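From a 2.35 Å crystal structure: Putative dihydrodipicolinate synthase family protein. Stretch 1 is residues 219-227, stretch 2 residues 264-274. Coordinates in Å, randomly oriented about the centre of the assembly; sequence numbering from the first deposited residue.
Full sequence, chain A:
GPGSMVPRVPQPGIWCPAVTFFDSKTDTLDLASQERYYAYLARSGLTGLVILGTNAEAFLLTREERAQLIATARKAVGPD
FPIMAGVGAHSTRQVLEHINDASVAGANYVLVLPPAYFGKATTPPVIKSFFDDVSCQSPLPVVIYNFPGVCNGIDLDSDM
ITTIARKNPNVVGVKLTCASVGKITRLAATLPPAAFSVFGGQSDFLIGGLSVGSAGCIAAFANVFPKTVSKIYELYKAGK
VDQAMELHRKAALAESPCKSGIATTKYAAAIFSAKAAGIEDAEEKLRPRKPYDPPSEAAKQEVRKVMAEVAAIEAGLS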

# COMPACT_ATOMS: atom_id res chain seq x y z
N ALA A 219 -2.07 4.70 0.21
CA ALA A 219 -3.26 5.06 -0.58
C ALA A 219 -3.35 4.37 -1.95
O ALA A 219 -2.58 4.70 -2.86
CB ALA A 219 -3.31 6.57 -0.76
N ALA A 220 -4.31 3.46 -2.09
CA ALA A 220 -4.64 2.83 -3.38
C ALA A 220 -4.66 3.82 -4.54
O ALA A 220 -4.20 3.50 -5.64
CB ALA A 220 -5.99 2.12 -3.29
N PHE A 221 -5.17 5.02 -4.29
CA PHE A 221 -5.41 6.01 -5.33
C PHE A 221 -4.12 6.68 -5.81
O PHE A 221 -4.11 7.38 -6.83
CB PHE A 221 -6.38 7.07 -4.79
CG PHE A 221 -7.03 7.90 -5.86
CD1 PHE A 221 -7.66 7.30 -6.94
CD2 PHE A 221 -7.01 9.28 -5.77
CE1 PHE A 221 -8.27 8.06 -7.91
CE2 PHE A 221 -7.62 10.06 -6.74
CZ PHE A 221 -8.26 9.44 -7.81
N ALA A 222 -3.03 6.49 -5.06
CA ALA A 222 -1.72 6.97 -5.48
C ALA A 222 -1.22 6.13 -6.64
O ALA A 222 -0.28 6.53 -7.30
CB ALA A 222 -0.74 6.91 -4.31
N ASN A 223 -1.83 4.97 -6.89
CA ASN A 223 -1.61 4.22 -8.13
C ASN A 223 -2.02 5.04 -9.34
O ASN A 223 -1.39 4.95 -10.40
CB ASN A 223 -2.45 2.94 -8.19
CG ASN A 223 -1.78 1.76 -7.53
OD1 ASN A 223 -0.79 1.22 -8.05
ND2 ASN A 223 -2.33 1.31 -6.41
N VAL A 224 -3.08 5.82 -9.18
CA VAL A 224 -3.70 6.50 -10.31
C VAL A 224 -3.10 7.88 -10.57
O VAL A 224 -2.70 8.18 -11.69
CB VAL A 224 -5.21 6.60 -10.11
CG1 VAL A 224 -5.86 7.06 -11.41
CG2 VAL A 224 -5.76 5.24 -9.68
N PHE A 225 -3.02 8.69 -9.51
CA PHE A 225 -2.47 10.04 -9.59
C PHE A 225 -1.43 10.27 -8.50
O PHE A 225 -1.68 10.98 -7.53
CB PHE A 225 -3.62 11.05 -9.52
CG PHE A 225 -4.65 10.86 -10.60
CD1 PHE A 225 -4.32 10.99 -11.93
CD2 PHE A 225 -5.96 10.54 -10.29
CE1 PHE A 225 -5.27 10.80 -12.92
CE2 PHE A 225 -6.92 10.38 -11.27
CZ PHE A 225 -6.57 10.50 -12.59
N PRO A 226 -0.25 9.67 -8.64
CA PRO A 226 0.68 9.74 -7.53
C PRO A 226 1.20 11.14 -7.21
O PRO A 226 1.42 11.45 -6.03
CB PRO A 226 1.82 8.80 -7.96
CG PRO A 226 1.72 8.72 -9.46
CD PRO A 226 0.25 8.81 -9.74
N LYS A 227 1.40 11.98 -8.22
CA LYS A 227 1.93 13.34 -8.01
C LYS A 227 0.92 14.16 -7.20
O LYS A 227 1.28 14.87 -6.25
CB LYS A 227 2.22 14.06 -9.33
CG LYS A 227 3.69 14.23 -9.66
CD LYS A 227 4.51 14.77 -8.47
CE LYS A 227 5.49 15.82 -8.91
NZ LYS A 227 6.37 16.21 -7.79
N THR A 264 -11.58 -1.94 -10.65
CA THR A 264 -11.77 -0.54 -11.01
C THR A 264 -10.46 0.24 -10.83
O THR A 264 -10.08 1.02 -11.70
CB THR A 264 -12.93 0.11 -10.20
OG1 THR A 264 -14.14 -0.57 -10.51
CG2 THR A 264 -13.11 1.55 -10.58
N THR A 265 -9.79 0.01 -9.71
CA THR A 265 -8.50 0.62 -9.44
C THR A 265 -7.46 0.27 -10.53
O THR A 265 -6.83 1.17 -11.08
CB THR A 265 -7.96 0.25 -8.04
OG1 THR A 265 -8.82 0.83 -7.06
CG2 THR A 265 -6.51 0.79 -7.82
N LYS A 266 -7.32 -1.01 -10.85
CA LYS A 266 -6.43 -1.45 -11.95
C LYS A 266 -6.73 -0.73 -13.27
O LYS A 266 -5.80 -0.31 -13.97
CB LYS A 266 -6.48 -2.96 -12.18
CG LYS A 266 -6.01 -3.78 -10.99
CD LYS A 266 -5.81 -5.26 -11.36
CE LYS A 266 -4.54 -5.42 -12.15
NZ LYS A 266 -4.17 -6.82 -12.42
N TYR A 267 -8.01 -0.56 -13.59
CA TYR A 267 -8.42 0.07 -14.84
C TYR A 267 -8.08 1.57 -14.83
O TYR A 267 -7.67 2.15 -15.85
CB TYR A 267 -9.90 -0.17 -15.14
CG TYR A 267 -10.37 0.61 -16.34
CD1 TYR A 267 -10.09 0.19 -17.64
CD2 TYR A 267 -11.03 1.84 -16.17
CE1 TYR A 267 -10.49 0.94 -18.74
CE2 TYR A 267 -11.42 2.59 -17.27
CZ TYR A 267 -11.15 2.14 -18.55
OH TYR A 267 -11.53 2.89 -19.65
N ALA A 268 -8.25 2.21 -13.68
CA ALA A 268 -7.92 3.63 -13.57
C ALA A 268 -6.41 3.82 -13.76
O ALA A 268 -5.98 4.69 -14.50
CB ALA A 268 -8.39 4.20 -12.23
N ALA A 269 -5.62 2.97 -13.12
CA ALA A 269 -4.17 2.99 -13.31
C ALA A 269 -3.83 2.76 -14.77
O ALA A 269 -2.95 3.42 -15.32
CB ALA A 269 -3.51 1.96 -12.43
N ALA A 270 -4.56 1.85 -15.43
CA ALA A 270 -4.30 1.54 -16.83
C ALA A 270 -4.42 2.79 -17.69
O ALA A 270 -3.63 2.99 -18.62
CB ALA A 270 -5.22 0.46 -17.34
N ILE A 271 -5.41 3.64 -17.41
CA ILE A 271 -5.64 4.72 -18.36
C ILE A 271 -5.04 6.04 -17.94
O ILE A 271 -5.01 6.99 -18.72
CB ILE A 271 -7.14 4.86 -18.75
CG1 ILE A 271 -8.01 5.12 -17.51
CG2 ILE A 271 -7.60 3.64 -19.57
CD1 ILE A 271 -9.24 5.92 -17.85
N PHE A 272 -4.55 6.10 -16.71
CA PHE A 272 -3.91 7.31 -16.25
C PHE A 272 -2.42 7.09 -16.05
O PHE A 272 -1.64 7.36 -16.96
CB PHE A 272 -4.62 7.88 -15.03
CG PHE A 272 -6.04 8.30 -15.32
CD1 PHE A 272 -6.30 9.32 -16.25
CD2 PHE A 272 -7.12 7.66 -14.70
CE1 PHE A 272 -7.63 9.72 -16.55
CE2 PHE A 272 -8.45 8.05 -14.97
CZ PHE A 272 -8.71 9.08 -15.91
N SER A 273 -2.03 6.55 -14.90
CA SER A 273 -0.61 6.40 -14.56
C SER A 273 0.19 5.46 -15.47
O SER A 273 1.33 5.77 -15.83
CB SER A 273 -0.47 5.94 -13.11
OG SER A 273 -1.07 4.67 -12.99
N ALA A 274 -0.38 4.32 -15.84
CA ALA A 274 0.32 3.36 -16.70
C ALA A 274 0.60 3.94 -18.09
O ALA A 274 1.70 3.81 -18.61
CB ALA A 274 -0.44 2.03 -16.81

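Val-224 is the centre of this contact. It has the largest area covered by the other stretch, 79 Å² of a total of 370 Å² summed over both sides. Its CA lies 4.6 Å from the CA of Ala-269, the closest pair of CA atoms across the two stretches. The side chain takes the t rotamer. Both methyls pack near CB of Ala-268, CG2 at 3.8 Å and CG1 at 3.9 Å. CG1 of Val-224 also lies 3.6 Å from CD2 of Phe-272. A branched apolar side chain suits this place, because its methyls can cover the alanine methyl and the adjoining ring together.

Ala-268 points its CB toward stretch 1 and meets Val-224 with a single methyl. Ala-269 points its CB sideways, and this atom lies 4.2 Å from O of Asn-223. Both residues are buried. Alanine suits both places: the side chains are small, and CG2 of Val-224 comes within 4.1 Å of N of Ala-269.

Thr-265, one turn before Ala-269, covers the other end of the contact. It has 49 Å² covered, and its methyl gives the helix an apolar surface here. CG2 of Thr-265 lies 4.2 Å from O of Ala-220 and 4.4 Å from ND2 of Asn-223. These are loose packing contacts. ND2 of Asn-223 donates a hydrogen bond to O of Ala-220 at 3.0 Å, and the amide is also bonded elsewhere in the structure.

Phe-272 follows the helix and stands at the N-cap position of the next one. Its CB points toward stretch 1. With chi1 in the m rotamer, its ring meets both Val-224 and Phe-225. CE1 of Phe-225 lies over one face of the Phe-272 ring, 3.6 Å from CG of Phe-272. The two ring centroids are 4.8 Å apart and the planes meet at 47°, an oblique arrangement. Phe-225 also has chi1 in m. Its CB points sideways, but the end of its ring comes nearer to stretch 2. Two apolar rings suit this place, packed closely against each other.

One hydrogen bond joins the stretches. OG of Ser-273 donates to O of Asn-223 at 2.6 Å, a short distance. The CA-to-CB bond of Ser-273 points toward stretch 1, and chi1 is in p. CB of Ser-273 also packs 3.5 Å from O of Val-224. Serine suits this buried site because it is small enough to sit against the loop backbone and supplies a donor for a carbonyl. The contact is therefore mainly apolar packing, with this one polar link.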